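Tetratricopeptide repeat domain protein (Salinibacter ruber, PDB 3MA5) is of unknown function but carries tandem tetratricopeptide repeats, a helical scaffold that in other proteins commonly mediates protein-protein binding. Local coordinates at residues Tyr11-Gln15 against Tyr40-His46; Ala26-Glu31 against His46-Tyr51. One frame throughout, in Å; residues are numbered along the deposited sequence.

Contact 1: Tyr11-Gln15 against Tyr40-His46; sequences YALAQ and YVGTYYH
A single tyrosine ring bridges two helices whose axes stay 11.2 Å apart: Tyr11 supplies most of its own segment's share of the 240 Å² buried here. Tyr11-Gln15 is helical, and the chain from Tyr40 turns into a helix that includes His46; the two helical axes run almost parallel, at 19°. The nearest CA pairs are Tyr11 with Thr43, 7.1 Å apart, and Gln15 with His46, 8.5 Å apart. Tyr11 is in the t rotamer (chi1 167°, chi2 91°), which carries its ring across the gap. Tyr11 CE1 lies 3.4 Å from Gly42 O and 3.8 Å from Thr43 N, both near the plane of the ring at its edge. A CB on Gly42 would point at this ring, and its ideal position lies only 3.0 Å from Tyr11 CE1, so the bare CA lets the ring come close. This near-parallel pairing of helix 7-19 with helix 42-53 is that of the first helices of successive repeats in a TPR array. Tyr40, in the loop just before the second helix, has phi/psi -106/93 and a t side chain that also reaches Pro7 and Phe8. Tyr40 CE2 lies 3.7 Å from Tyr11 CD1, and the two rings are oblique, with planes at 50° and centroids 5.6 Å apart. Thr43 OG1 makes a weak 3.5 Å hydrogen bond back to Tyr40 O. His46, an m rotamer, completes an aromatic cluster with Tyr11 and Tyr40, its NE2 3.1 Å from Tyr11 OH. Gln15, also m at chi1, brings OE1 over one face of the imidazole, 3.4 Å from His46 NE2 but poorly angled for a hydrogen bond.

Contact 2: Ala26-Glu31 against His46-Tyr51; sequences ALALFE and HLGKLY
Leucine and phenylalanine side chains fill the centre of this contact, where Leu27 and Phe30 of one helix meet Leu47 and Leu50 of the other. Leu27 CB lies 3.5 Å from Leu50 CD2, Phe30 CB 3.7 Å from Leu47 CD1, and Leu27 CD1 4.0 Å from Leu47 CD1. Both segments are helical throughout; their axes approach to 10.0 Å with N-to-C directions at 134°, and the closest CA atoms, of Phe30 and Leu47, are 6.1 Å apart. Leu27, Leu47 and Leu50 are t at chi1. Phe30 is m (chi1 -80°, chi2 -39°), presenting one ring face to Leu47 N and its edge to Leu50 CD2. Phe30 CZ is 3.4 Å from His46 CB, while the phenyl and imidazole planes, at 20°, are slid so far apart that the rings barely overlap. Farther out, Tyr51 (m) brings CE1 to 3.5 Å from Leu27 CD1, and at the polar edge its hydroxyl OH donates a 2.6 Å hydrogen bond to Glu31 OE2, with Arg56 touching both side chains. Such packing is the junction between successive repeats in a TPR array, where the second helix of one repeat meets the first helix of the next. Helix 7-19 closes one flank through Ala14 against Phe30, and helix 57-74 receives Tyr51 on Asp59, Ala60 and Thr63.

How the contacts relate
Helix 42-53 serves both contacts, and His46 belongs to each: its imidazole has Gln15 over one face and the Tyr11 hydroxyl at its edge in contact 1, while its CB meets Phe30 in contact 2. Together they illustrate how a TPR repeat packs against both helices of the one before it. Contact 1 joins like helices, near parallel, at the surface, through a few long aromatic and polar side chains; contact 2 joins unlike helices in the buried interior, through apolar side chains with one hydrogen bond at the margin. Their centres are 8 Å apart and they touch directly, Thr43 CG2 lying 3.3 Å from Phe30 O and Ala14 CB 3.8 Å from Phe30 CE1.

Contact 1: Tyr11-Gln15 against Tyr40-His46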
loop_
_atom_site.group_PDB
_atom_site.type_symbol
_atom_site.label_atom_id
_atom_site.label_comp_id
_atom_site.label_asym_id
_atom_site.label_seq_id
_atom_site.Cartn_x
_atom_site.Cartn_y
_atom_site.Cartn_z
ATOM N N TYR A 11 10.655 -1.081 4.008
ATOM C CA TYR A 11 9.590 -0.210 3.528
ATOM C C TYR A 11 10.270 0.946 2.751
ATOM O O TYR A 11 9.996 1.166 1.568
ATOM C CB TYR A 11 8.788 0.350 4.704
ATOM C CG TYR A 11 7.877 1.489 4.322
ATOM C CD1 TYR A 11 6.558 1.259 3.936
ATOM C CD2 TYR A 11 8.345 2.797 4.319
ATOM C CE1 TYR A 11 5.723 2.306 3.564
ATOM C CE2 TYR A 11 7.523 3.853 3.942
ATOM C CZ TYR A 11 6.211 3.598 3.565
ATOM O OH TYR A 11 5.385 4.633 3.202
ATOM N N ALA A 12 11.161 1.671 3.428
ATOM C CA ALA A 12 11.881 2.780 2.810
ATOM C C ALA A 12 12.626 2.256 1.584
ATOM O O ALA A 12 12.715 2.934 0.558
ATOM C CB ALA A 12 12.864 3.404 3.812
ATOM N N LEU A 13 13.159 1.049 1.707
ATOM C CA LEU A 13 13.870 0.398 0.616
ATOM C C LEU A 13 12.926 0.393 -0.586
ATOM O O LEU A 13 13.195 1.024 -1.611
ATOM C CB LEU A 13 14.190 -1.041 1.017
ATOM C CG LEU A 13 15.199 -1.919 0.276
ATOM C CD1 LEU A 13 15.485 -1.378 -1.104
ATOM C CD2 LEU A 13 16.464 -1.977 1.107
ATOM N N ALA A 14 11.814 -0.322 -0.431
ATOM C CA ALA A 14 10.779 -0.444 -1.454
ATOM C C ALA A 14 10.412 0.907 -2.029
ATOM O O ALA A 14 10.065 1.025 -3.197
ATOM C CB ALA A 14 9.545 -1.073 -0.853
ATOM N N GLN A 15 10.496 1.920 -1.179
ATOM C CA GLN A 15 10.164 3.294 -1.520
ATOM C C GLN A 15 11.136 4.010 -2.435
ATOM O O GLN A 15 10.732 4.839 -3.250
ATOM C CB GLN A 15 10.019 4.087 -0.237
ATOM C CG GLN A 15 8.671 3.939 0.429
ATOM C CD GLN A 15 7.743 5.067 0.044
ATOM O OE1 GLN A 15 7.031 4.987 -0.956
ATOM N NE2 GLN A 15 7.770 6.147 0.825
ATOM N N TYR A 40 1.533 -2.969 9.807
ATOM C CA TYR A 40 2.444 -1.856 9.551
ATOM C C TYR A 40 1.690 -1.132 8.426
ATOM O O TYR A 40 1.823 -1.474 7.255
ATOM C CB TYR A 40 3.788 -2.358 9.023
ATOM C CG TYR A 40 4.777 -1.249 8.804
ATOM C CD1 TYR A 40 5.681 -0.896 9.796
ATOM C CD2 TYR A 40 4.777 -0.518 7.622
ATOM C CE1 TYR A 40 6.559 0.163 9.626
ATOM C CE2 TYR A 40 5.649 0.552 7.435
ATOM C CZ TYR A 40 6.545 0.883 8.447
ATOM O OH TYR A 40 7.424 1.932 8.292
ATOM N N VAL A 41 0.880 -0.154 8.815
ATOM C CA VAL A 41 0.016 0.642 7.919
ATOM C C VAL A 41 0.544 1.284 6.625
ATOM O O VAL A 41 -0.183 1.368 5.632
ATOM C CB VAL A 41 -0.653 1.793 8.703
ATOM C CG1 VAL A 41 -2.132 1.820 8.432
ATOM C CG2 VAL A 41 -0.363 1.643 10.178
ATOM N N GLY A 42 1.788 1.749 6.643
ATOM C CA GLY A 42 2.351 2.426 5.492
ATOM C C GLY A 42 2.389 1.708 4.164
ATOM O O GLY A 42 2.326 2.348 3.097
ATOM N N THR A 43 2.492 0.384 4.223
ATOM C CA THR A 43 2.558 -0.447 3.030
ATOM C C THR A 43 1.298 -0.439 2.180
ATOM O O THR A 43 1.361 -0.438 0.960
ATOM C CB THR A 43 2.823 -1.906 3.395
ATOM O OG1 THR A 43 3.804 -1.968 4.426
ATOM C CG2 THR A 43 3.324 -2.674 2.193
ATOM N N TYR A 44 0.149 -0.432 2.831
ATOM C CA TYR A 44 -1.104 -0.503 2.105
ATOM C C TYR A 44 -1.390 0.568 1.079
ATOM O O TYR A 44 -1.979 0.273 0.056
ATOM C CB TYR A 44 -2.268 -0.615 3.095
ATOM C CG TYR A 44 -2.163 -1.828 3.982
ATOM C CD1 TYR A 44 -1.298 -1.841 5.071
ATOM C CD2 TYR A 44 -2.886 -2.990 3.694
ATOM C CE1 TYR A 44 -1.145 -2.994 5.859
ATOM C CE2 TYR A 44 -2.747 -4.142 4.469
ATOM C CZ TYR A 44 -1.870 -4.139 5.548
ATOM O OH TYR A 44 -1.691 -5.283 6.297
ATOM N N TYR A 45 -0.982 1.803 1.333
ATOM C CA TYR A 45 -1.260 2.851 0.364
ATOM C C TYR A 45 -0.409 2.757 -0.908
ATOM O O TYR A 45 -0.907 2.924 -2.017
ATOM C CB TYR A 45 -1.096 4.222 1.024
ATOM C CG TYR A 45 -1.160 5.372 0.067
ATOM C CD1 TYR A 45 -0.029 5.776 -0.641
ATOM C CD2 TYR A 45 -2.366 6.015 -0.189
ATOM C CE1 TYR A 45 -0.104 6.801 -1.596
ATOM C CE2 TYR A 45 -2.451 7.042 -1.142
ATOM C CZ TYR A 45 -1.316 7.427 -1.844
ATOM O OH TYR A 45 -1.382 8.425 -2.793
ATOM N N HIS A 46 0.873 2.487 -0.752
ATOM C CA HIS A 46 1.732 2.380 -1.903
ATOM C C HIS A 46 1.497 1.101 -2.689
ATOM O O HIS A 46 1.685 1.094 -3.900
ATOM C CB HIS A 46 3.201 2.479 -1.479
ATOM C CG HIS A 46 3.549 3.790 -0.845
ATOM N ND1 HIS A 46 3.347 4.994 -1.473
ATOM C CD2 HIS A 46 4.005 4.086 0.401
ATOM C CE1 HIS A 46 3.647 5.980 -0.648
ATOM N NE2 HIS A 46 4.048 5.450 0.497
#

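Contact 2: Ala26-Glu31 against His46-Tyr51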
loop_
_atom_site.group_PDB
_atom_site.type_symbol
_atom_site.label_atom_id
_atom_site.label_comp_id
_atom_site.label_asym_id
_atom_site.label_seq_id
_atom_site.Cartn_x
_atom_site.Cartn_y
_atom_site.Cartn_z
ATOM N N ALA A 26 9.795 -2.877 -6.047
ATOM C CA ALA A 26 8.998 -2.213 -5.032
ATOM C C ALA A 26 7.828 -3.133 -4.668
ATOM O O ALA A 26 7.570 -3.374 -3.486
ATOM C CB ALA A 26 8.475 -0.891 -5.558
ATOM N N LEU A 27 7.131 -3.663 -5.676
ATOM C CA LEU A 27 5.989 -4.542 -5.424
ATOM C C LEU A 27 6.331 -5.816 -4.657
ATOM O O LEU A 27 5.593 -6.213 -3.763
ATOM C CB LEU A 27 5.280 -4.910 -6.727
ATOM C CG LEU A 27 4.195 -5.976 -6.525
ATOM C CD1 LEU A 27 2.813 -5.454 -6.882
ATOM C CD2 LEU A 27 4.542 -7.166 -7.363
ATOM N N ALA A 28 7.438 -6.459 -5.010
ATOM C CA ALA A 28 7.875 -7.668 -4.321
ATOM C C ALA A 28 7.917 -7.366 -2.826
ATOM O O ALA A 28 7.180 -7.951 -2.036
ATOM C CB ALA A 28 9.263 -8.073 -4.809
ATOM N N LEU A 29 8.782 -6.435 -2.450
ATOM C CA LEU A 29 8.935 -6.026 -1.061
ATOM C C LEU A 29 7.595 -5.691 -0.393
ATOM O O LEU A 29 7.298 -6.188 0.695
ATOM C CB LEU A 29 9.868 -4.809 -0.977
ATOM C CG LEU A 29 11.353 -5.020 -1.290
ATOM C CD1 LEU A 29 12.039 -3.673 -1.416
ATOM C CD2 LEU A 29 12.006 -5.853 -0.202
ATOM N N PHE A 30 6.787 -4.854 -1.042
ATOM C CA PHE A 30 5.499 -4.465 -0.475
ATOM C C PHE A 30 4.597 -5.644 -0.111
ATOM O O PHE A 30 4.049 -5.689 0.990
ATOM C CB PHE A 30 4.743 -3.522 -1.428
ATOM C CG PHE A 30 5.200 -2.095 -1.360
ATOM C CD1 PHE A 30 5.533 -1.505 -0.138
ATOM C CD2 PHE A 30 5.283 -1.324 -2.513
ATOM C CE1 PHE A 30 5.941 -0.168 -0.069
ATOM C CE2 PHE A 30 5.691 0.015 -2.456
ATOM C CZ PHE A 30 6.018 0.588 -1.232
ATOM N N GLU A 31 4.443 -6.585 -1.040
ATOM C CA GLU A 31 3.583 -7.748 -0.830
ATOM C C GLU A 31 4.071 -8.585 0.328
ATOM O O GLU A 31 3.273 -9.090 1.125
ATOM C CB GLU A 31 3.529 -8.611 -2.093
ATOM C CG GLU A 31 2.226 -8.495 -2.866
ATOM C CD GLU A 31 2.378 -8.933 -4.314
ATOM O OE1 GLU A 31 3.124 -9.903 -4.548
ATOM O OE2 GLU A 31 1.754 -8.319 -5.213
ATOM N N HIS A 46 0.873 2.487 -0.752
ATOM C CA HIS A 46 1.732 2.380 -1.903
ATOM C C HIS A 46 1.497 1.101 -2.689
ATOM O O HIS A 46 1.685 1.094 -3.900
ATOM C CB HIS A 46 3.201 2.479 -1.479
ATOM C CG HIS A 46 3.549 3.790 -0.845
ATOM N ND1 HIS A 46 3.347 4.994 -1.473
ATOM C CD2 HIS A 46 4.005 4.086 0.401
ATOM C CE1 HIS A 46 3.647 5.980 -0.648
ATOM N NE2 HIS A 46 4.048 5.450 0.497
ATOM N N LEU A 47 1.086 0.023 -2.021
ATOM C CA LEU A 47 0.853 -1.240 -2.705
ATOM C C LEU A 47 -0.347 -1.117 -3.606
ATOM O O LEU A 47 -0.323 -1.561 -4.745
ATOM C CB LEU A 47 0.606 -2.361 -1.707
ATOM C CG LEU A 47 0.462 -3.757 -2.317
ATOM C CD1 LEU A 47 1.563 -3.976 -3.337
ATOM C CD2 LEU A 47 0.523 -4.812 -1.220
ATOM N N GLY A 48 -1.397 -0.501 -3.085
ATOM C CA GLY A 48 -2.613 -0.339 -3.845
ATOM C C GLY A 48 -2.422 0.615 -4.996
ATOM O O GLY A 48 -2.982 0.422 -6.072
ATOM N N LYS A 49 -1.634 1.655 -4.778
ATOM C CA LYS A 49 -1.394 2.634 -5.826
ATOM C C LYS A 49 -0.568 1.964 -6.911
ATOM O O LYS A 49 -0.594 2.375 -8.064
ATOM C CB LYS A 49 -0.673 3.854 -5.246
ATOM C CG LYS A 49 -1.588 4.847 -4.550
ATOM C CD LYS A 49 -2.187 5.826 -5.561
ATOM C CE LYS A 49 -3.455 6.502 -5.056
ATOM N NZ LYS A 49 -3.921 7.543 -6.016
ATOM N N LEU A 50 0.146 0.908 -6.536
ATOM C CA LEU A 50 0.981 0.173 -7.467
ATOM C C LEU A 50 0.145 -0.814 -8.235
ATOM O O LEU A 50 0.361 -1.033 -9.433
ATOM C CB LEU A 50 2.067 -0.580 -6.719
ATOM C CG LEU A 50 3.283 -1.071 -7.509
ATOM C CD1 LEU A 50 3.860 0.078 -8.337
ATOM C CD2 LEU A 50 4.333 -1.592 -6.548
ATOM N N TYR A 51 -0.806 -1.428 -7.540
ATOM C CA TYR A 51 -1.683 -2.392 -8.183
ATOM C C TYR A 51 -2.472 -1.705 -9.267
ATOM O O TYR A 51 -2.707 -2.275 -10.325
ATOM C CB TYR A 51 -2.646 -3.004 -7.184
ATOM C CG TYR A 51 -2.079 -4.182 -6.453
ATOM C CD1 TYR A 51 -1.101 -4.989 -7.036
ATOM C CD2 TYR A 51 -2.530 -4.507 -5.184
ATOM C CE1 TYR A 51 -0.583 -6.083 -6.357
ATOM C CE2 TYR A 51 -2.022 -5.595 -4.500
ATOM C CZ TYR A 51 -1.056 -6.376 -5.082
ATOM O OH TYR A 51 -0.542 -7.418 -4.357
#